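Local coordinates for hydrazine synthase subunit beta (Candidatus Kuenenia stuttgartiensis, PDB 5C2V), which forms part of the hydrazine synthase complex, which condenses nitric oxide with ammonium to hydrazine, and may modulate passage of the hydroxylamine intermediate between two active sites, at residues R243-D248 and G306-Y311; L249-G254 and M275-I280. All coordinates share one frame; numbering follows the deposited sequence.

Contact 1. Residues R243-D248 and G306-Y311. With BET (trimethyl glycine), chain R.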
loop_
_atom_site.group_PDB
_atom_site.type_symbol
_atom_site.label_atom_id
_atom_site.label_comp_id
_atom_site.label_asym_id
_atom_site.label_seq_id
_atom_site.Cartn_x
_atom_site.Cartn_y
_atom_site.Cartn_z
ATOM N N ARG B 243 -28.074 -19.629 8.329
ATOM C CA ARG B 243 -28.475 -19.579 6.932
ATOM C C ARG B 243 -27.241 -19.383 6.061
ATOM O O ARG B 243 -26.553 -18.369 6.167
ATOM C CB ARG B 243 -29.489 -18.457 6.704
ATOM C CG ARG B 243 -30.758 -18.599 7.532
ATOM C CD ARG B 243 -31.548 -17.300 7.580
ATOM N NE ARG B 243 -30.927 -16.314 8.462
ATOM C CZ ARG B 243 -31.307 -15.043 8.548
ATOM N NH1 ARG B 243 -32.307 -14.593 7.802
ATOM N NH2 ARG B 243 -30.684 -14.218 9.380
ATOM N N LEU B 244 -26.957 -20.358 5.203
ATOM C CA LEU B 244 -25.738 -20.328 4.405
ATOM C C LEU B 244 -26.041 -20.352 2.910
ATOM O O LEU B 244 -26.989 -21.002 2.477
ATOM C CB LEU B 244 -24.834 -21.505 4.784
ATOM C CG LEU B 244 -24.318 -21.506 6.224
ATOM C CD1 LEU B 244 -23.430 -22.714 6.481
ATOM C CD2 LEU B 244 -23.572 -20.214 6.531
ATOM N N PRO B 245 -25.225 -19.641 2.115
ATOM C CA PRO B 245 -25.432 -19.531 0.667
ATOM C C PRO B 245 -25.102 -20.819 -0.079
ATOM O O PRO B 245 -24.196 -21.536 0.336
ATOM C CB PRO B 245 -24.468 -18.413 0.266
ATOM C CG PRO B 245 -23.368 -18.509 1.266
ATOM C CD PRO B 245 -24.041 -18.882 2.558
ATOM N N LEU B 246 -25.883 -21.148 -1.103
ATOM C CA LEU B 246 -25.495 -22.169 -2.075
ATOM C C LEU B 246 -24.922 -21.602 -3.379
ATOM O O LEU B 246 -24.513 -22.359 -4.259
ATOM C CB LEU B 246 -26.685 -23.074 -2.394
ATOM C CG LEU B 246 -27.090 -24.019 -1.263
ATOM C CD1 LEU B 246 -28.466 -24.612 -1.518
ATOM C CD2 LEU B 246 -26.048 -25.116 -1.107
ATOM N N ASP B 247 -24.884 -20.278 -3.503
ATOM C CA ASP B 247 -24.626 -19.652 -4.800
ATOM C C ASP B 247 -23.242 -19.023 -4.946
ATOM O O ASP B 247 -22.674 -18.510 -3.982
ATOM C CB ASP B 247 -25.680 -18.576 -5.079
ATOM C CG ASP B 247 -27.097 -19.098 -4.966
ATOM O OD1 ASP B 247 -27.376 -20.199 -5.486
ATOM O OD2 ASP B 247 -27.939 -18.399 -4.363
ATOM N N ASP B 248 -22.710 -19.069 -6.164
ATOM C CA ASP B 248 -21.576 -18.230 -6.532
ATOM C C ASP B 248 -22.118 -16.857 -6.910
ATOM O O ASP B 248 -23.330 -16.639 -6.885
ATOM C CB ASP B 248 -20.782 -18.833 -7.696
ATOM C CG ASP B 248 -20.167 -20.175 -7.354
ATOM O OD1 ASP B 248 -19.961 -20.448 -6.155
ATOM O OD2 ASP B 248 -19.879 -20.957 -8.285
ATOM N N GLY B 306 -19.013 -15.475 -2.151
ATOM C CA GLY B 306 -17.792 -16.233 -2.352
ATOM C C GLY B 306 -17.577 -17.311 -1.305
ATOM O O GLY B 306 -16.601 -18.057 -1.369
ATOM N N LEU B 307 -18.490 -17.397 -0.341
ATOM C CA LEU B 307 -18.294 -18.254 0.828
ATOM C C LEU B 307 -18.391 -19.745 0.507
ATOM O O LEU B 307 -17.650 -20.552 1.072
ATOM C CB LEU B 307 -19.305 -17.896 1.921
ATOM C CG LEU B 307 -19.221 -18.704 3.219
ATOM C CD1 LEU B 307 -17.849 -18.553 3.859
ATOM C CD2 LEU B 307 -20.315 -18.284 4.189
ATOM N N VAL B 308 -19.301 -20.100 -0.397
ATOM C CA VAL B 308 -19.532 -21.496 -0.771
ATOM C C VAL B 308 -18.249 -22.246 -1.110
ATOM O O VAL B 308 -18.059 -23.391 -0.694
ATOM C CB VAL B 308 -20.484 -21.599 -1.979
ATOM C CG1 VAL B 308 -21.899 -21.364 -1.549
ATOM C CG2 VAL B 308 -20.100 -20.592 -3.045
ATOM N N ARG B 309 -17.360 -21.574 -1.838
ATOM C CA ARG B 309 -16.121 -22.173 -2.315
ATOM C C ARG B 309 -15.256 -22.704 -1.178
ATOM O O ARG B 309 -14.373 -23.533 -1.399
ATOM C CB ARG B 309 -15.330 -21.160 -3.144
ATOM C CG ARG B 309 -15.990 -20.810 -4.465
ATOM C CD ARG B 309 -16.299 -22.068 -5.262
ATOM N NE ARG B 309 -16.876 -21.770 -6.569
ATOM C CZ ARG B 309 -16.165 -21.616 -7.681
ATOM N NH1 ARG B 309 -14.843 -21.727 -7.646
ATOM N NH2 ARG B 309 -16.774 -21.347 -8.828
ATOM N N ASP B 310 -15.505 -22.227 0.037
ATOM C CA ASP B 310 -14.810 -22.769 1.193
ATOM C C ASP B 310 -15.267 -24.200 1.464
ATOM O O ASP B 310 -14.442 -25.110 1.548
ATOM C CB ASP B 310 -15.036 -21.889 2.427
ATOM C CG ASP B 310 -14.400 -20.517 2.291
ATOM O OD1 ASP B 310 -13.610 -20.319 1.344
ATOM O OD2 ASP B 310 -14.681 -19.640 3.136
ATOM N N TYR B 311 -16.577 -24.403 1.597
ATOM C CA TYR B 311 -17.099 -25.740 1.875
ATOM C C TYR B 311 -17.612 -26.529 0.663
ATOM O O TYR B 311 -18.119 -27.636 0.835
ATOM C CB TYR B 311 -18.207 -25.684 2.935
ATOM C CG TYR B 311 -19.240 -24.594 2.771
ATOM C CD1 TYR B 311 -20.303 -24.738 1.887
ATOM C CD2 TYR B 311 -19.179 -23.437 3.537
ATOM C CE1 TYR B 311 -21.258 -23.746 1.751
ATOM C CE2 TYR B 311 -20.128 -22.442 3.408
ATOM C CZ TYR B 311 -21.166 -22.601 2.515
ATOM O OH TYR B 311 -22.111 -21.609 2.388
HETATM N N BET R . -34.174 -9.680 10.419
HETATM C CA BET R . -34.437 -10.639 9.265
HETATM C C BET R . -33.113 -11.533 8.979
HETATM O O BET R . -32.557 -11.273 7.882
HETATM O OXT BET R . -32.829 -12.357 9.880
HETATM C C1 BET R . -35.079 -8.471 10.307
HETATM C C2 BET R . -32.727 -9.183 10.410
HETATM C C3 BET R . -34.511 -10.343 11.744
HETATM O O HOH W 1 -21.770 -18.052 -1.623
#

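Contact 2. Residues L249-G254 and M275-I280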
loop_
_atom_site.group_PDB
_atom_site.type_symbol
_atom_site.label_atom_id
_atom_site.label_comp_id
_atom_site.label_asym_id
_atom_site.label_seq_id
_atom_site.Cartn_x
_atom_site.Cartn_y
_atom_site.Cartn_z
ATOM N N LEU B 249 -21.232 -15.933 -7.265
ATOM C CA LEU B 249 -21.674 -14.612 -7.691
ATOM C C LEU B 249 -22.443 -14.712 -9.001
ATOM O O LEU B 249 -23.572 -14.239 -9.106
ATOM C CB LEU B 249 -20.487 -13.660 -7.850
ATOM C CG LEU B 249 -20.838 -12.246 -8.321
ATOM C CD1 LEU B 249 -21.655 -11.512 -7.270
ATOM C CD2 LEU B 249 -19.588 -11.460 -8.679
ATOM N N ASN B 250 -21.810 -15.311 -10.004
ATOM C CA ASN B 250 -22.432 -15.505 -11.308
ATOM C C ASN B 250 -23.037 -16.898 -11.529
ATOM O O ASN B 250 -23.555 -17.184 -12.608
ATOM C CB ASN B 250 -21.415 -15.192 -12.406
ATOM C CG ASN B 250 -20.905 -13.763 -12.333
ATOM O OD1 ASN B 250 -21.542 -12.838 -12.839
ATOM N ND2 ASN B 250 -19.758 -13.574 -11.691
ATOM N N ASN B 251 -22.967 -17.763 -10.518
ATOM C CA ASN B 251 -23.523 -19.113 -10.631
ATOM C C ASN B 251 -24.403 -19.472 -9.434
ATOM O O ASN B 251 -23.936 -19.511 -8.296
ATOM C CB ASN B 251 -22.401 -20.143 -10.785
ATOM C CG ASN B 251 -22.870 -21.430 -11.445
ATOM O OD1 ASN B 251 -24.035 -21.813 -11.332
ATOM N ND2 ASN B 251 -21.960 -22.105 -12.138
ATOM N N TYR B 252 -25.676 -19.748 -9.699
ATOM C CA TYR B 252 -26.648 -19.994 -8.639
ATOM C C TYR B 252 -27.198 -21.413 -8.728
ATOM O O TYR B 252 -27.241 -21.992 -9.811
ATOM C CB TYR B 252 -27.795 -18.979 -8.723
ATOM C CG TYR B 252 -27.373 -17.544 -8.489
ATOM C CD1 TYR B 252 -26.635 -16.853 -9.440
ATOM C CD2 TYR B 252 -27.722 -16.878 -7.323
ATOM C CE1 TYR B 252 -26.247 -15.549 -9.232
ATOM C CE2 TYR B 252 -27.335 -15.569 -7.105
ATOM C CZ TYR B 252 -26.598 -14.910 -8.063
ATOM O OH TYR B 252 -26.211 -13.607 -7.856
ATOM N N ASP B 253 -27.634 -21.975 -7.603
ATOM C CA ASP B 253 -28.280 -23.279 -7.658
ATOM C C ASP B 253 -29.782 -23.075 -7.567
ATOM O O ASP B 253 -30.308 -22.860 -6.486
ATOM C CB ASP B 253 -27.812 -24.173 -6.504
ATOM C CG ASP B 253 -26.396 -24.677 -6.683
ATOM O OD1 ASP B 253 -25.995 -24.934 -7.833
ATOM O OD2 ASP B 253 -25.684 -24.825 -5.667
ATOM N N GLY B 254 -30.480 -23.226 -8.686
ATOM C CA GLY B 254 -31.904 -22.951 -8.719
ATOM C C GLY B 254 -32.729 -23.977 -7.975
ATOM O O GLY B 254 -32.643 -25.167 -8.275
ATOM N N MET B 275 -31.305 -26.102 -11.717
ATOM C CA MET B 275 -30.024 -26.145 -12.413
ATOM C C MET B 275 -29.596 -27.558 -12.795
ATOM O O MET B 275 -28.500 -27.752 -13.320
ATOM C CB MET B 275 -28.937 -25.487 -11.564
ATOM C CG MET B 275 -29.095 -23.984 -11.454
ATOM S SD MET B 275 -29.384 -23.199 -13.051
ATOM C CE MET B 275 -27.789 -23.421 -13.833
ATOM N N HIS B 276 -30.449 -28.538 -12.511
ATOM C CA HIS B 276 -30.228 -29.921 -12.936
ATOM C C HIS B 276 -28.879 -30.484 -12.506
ATOM O O HIS B 276 -28.144 -31.026 -13.333
ATOM C CB HIS B 276 -30.345 -30.035 -14.458
ATOM C CG HIS B 276 -31.472 -29.243 -15.042
ATOM N ND1 HIS B 276 -32.790 -29.458 -14.697
ATOM C CD2 HIS B 276 -31.478 -28.239 -15.948
ATOM C CE1 HIS B 276 -33.557 -28.618 -15.367
ATOM N NE2 HIS B 276 -32.790 -27.867 -16.132
ATOM N N ARG B 277 -28.542 -30.365 -11.226
ATOM C CA ARG B 277 -27.232 -30.846 -10.785
ATOM C C ARG B 277 -27.215 -31.197 -9.308
ATOM O O ARG B 277 -28.045 -30.723 -8.552
ATOM C CB ARG B 277 -26.159 -29.797 -11.084
ATOM C CG ARG B 277 -26.334 -28.499 -10.317
ATOM C CD ARG B 277 -25.549 -27.369 -10.960
ATOM N NE ARG B 277 -25.624 -26.139 -10.179
ATOM C CZ ARG B 277 -25.235 -24.947 -10.620
ATOM N NH1 ARG B 277 -24.746 -24.817 -11.845
ATOM N NH2 ARG B 277 -25.339 -23.885 -9.834
ATOM N N VAL B 278 -26.261 -32.023 -8.893
ATOM C CA VAL B 278 -26.154 -32.381 -7.482
ATOM C C VAL B 278 -25.006 -31.635 -6.815
ATOM O O VAL B 278 -23.845 -31.797 -7.190
ATOM C CB VAL B 278 -25.956 -33.894 -7.291
ATOM C CG1 VAL B 278 -25.748 -34.217 -5.819
ATOM C CG2 VAL B 278 -27.149 -34.658 -7.844
ATOM N N THR B 279 -25.338 -30.814 -5.825
ATOM C CA THR B 279 -24.333 -30.055 -5.093
ATOM C C THR B 279 -23.869 -30.821 -3.860
ATOM O O THR B 279 -24.660 -31.128 -2.967
ATOM C CB THR B 279 -24.863 -28.672 -4.670
ATOM O OG1 THR B 279 -24.973 -27.830 -5.825
ATOM C CG2 THR B 279 -23.917 -28.021 -3.675
ATOM N N ILE B 280 -22.578 -31.134 -3.825
ATOM C CA ILE B 280 -21.983 -31.865 -2.714
ATOM C C ILE B 280 -21.108 -30.947 -1.872
ATOM O O ILE B 280 -20.189 -30.298 -2.391
ATOM C CB ILE B 280 -21.144 -33.056 -3.206
ATOM C CG1 ILE B 280 -21.931 -33.872 -4.234
ATOM C CG2 ILE B 280 -20.709 -33.923 -2.034
ATOM C CD1 ILE B 280 -21.144 -35.010 -4.840
#

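Contact 1. Residues R243-D248 and G306-Y311
Leu246 and Val308 approach to 6.1 Å between their CA atoms, and Asp248 and Gly306 to much the same distance, where the end of an outermost blade strand of the beta-propeller runs past the turn that leads into strand 312-317. No backbone hydrogen bond joins the two segments; the direct polar links are a side-chain-to-backbone bond and a salt bridge. Tyr311 OH donates to Pro245 O at 2.9 Å, in the carbonyl plane and on a lone pair, with a C=O...donor angle of 141°. The same hydroxyl lies against the proline ring, OH to Pro245 CD being 3.3 Å, and the two side chains cross at about a right angle. Leu307 CD2 packs on Pro245 CD, while helix 283-291 adjoins Leu244, Leu307 and Tyr311. Val308 points its CG1 at Pro245 O and its CG2 at Asp247 O and Asp248 OD1. Farther along, Arg309 NH2 forms a salt bridge with Asp248 OD2 at 3.2 Å; OD2 lies in the guanidinium plane, at its edge, whereas NH2 comes from above the carboxylate plane, the two planes being 63° apart. Arg315 NH1 also bridges to OD2 and is the stronger partner. At the far end Arg243 binds trimethyl glycine, completing a pocket with His187, Glu188 and Arg302: NH2 donates to OXT of the ligand at 2.9 Å.

Contact 2. Residues L249-G254 and M275-I280
Met275, just ahead of strand 277-282 of the propeller blade, brings its CG against Tyr252 O and Gly254 N, 3.2 Å from each, and the CA atoms of Gly254 and Met275 are 5.2 Å apart. Its CB also lies over one face of the Arg277 guanidinium, toward the rim. His276 and Arg277 form a G1 beta bulge opposite Val272. From there Arg277 runs extended from CG to NE and meets Asn251 tip to tip: NH1 and NH2 both donate to the one oxygen, Asn251 OD1, at 3.1 and 2.9 Å. That oxygen lies in the guanidinium plane, whereas NH2 sits 43° out of the amide's carbonyl plane. Asp253 reaches the same guanidinium at about a right angle and forms a salt bridge with it, although the modelled position of OD1 is less sure. Two residues on, Thr279 OG1, anti to the carbonyl carbon (chi1 -72°), donates to Asp253 OD2 at 3.1 Å from above the carboxylate plane. The oxygens of Asp253 are thus divided, OD1 toward the guanidinium and OD2 toward the hydroxyl. The Asn251 grip is the firmer evidence for the guanidinium's place; even with OD1 imprecisely placed, a buried acid beside a buried guanidinium would probably favour both ionised forms.

In the fold
From the N-terminal side, strand 241-245 closes one four-stranded blade, and the chain then passes through 243-248 directly into 249-254, the linker to strand 256-261 of the next blade. Contact 2 ties that linker to the third strand of the new blade, closing a loop of 20 intervening residues. Contact 1 closes a longer one, with 57 residues between its segments, which includes three strands and helices 283-291 and 295-301; contact 2 thus lies wholly within it. Their centres are 11 Å apart, and they meet where Asp247 OD1 probably accepts a hydrogen bond from Asp253 N at 2.8 Å. Together they join the two neighbouring blades beside the alpha subunit, which reaches both contacts.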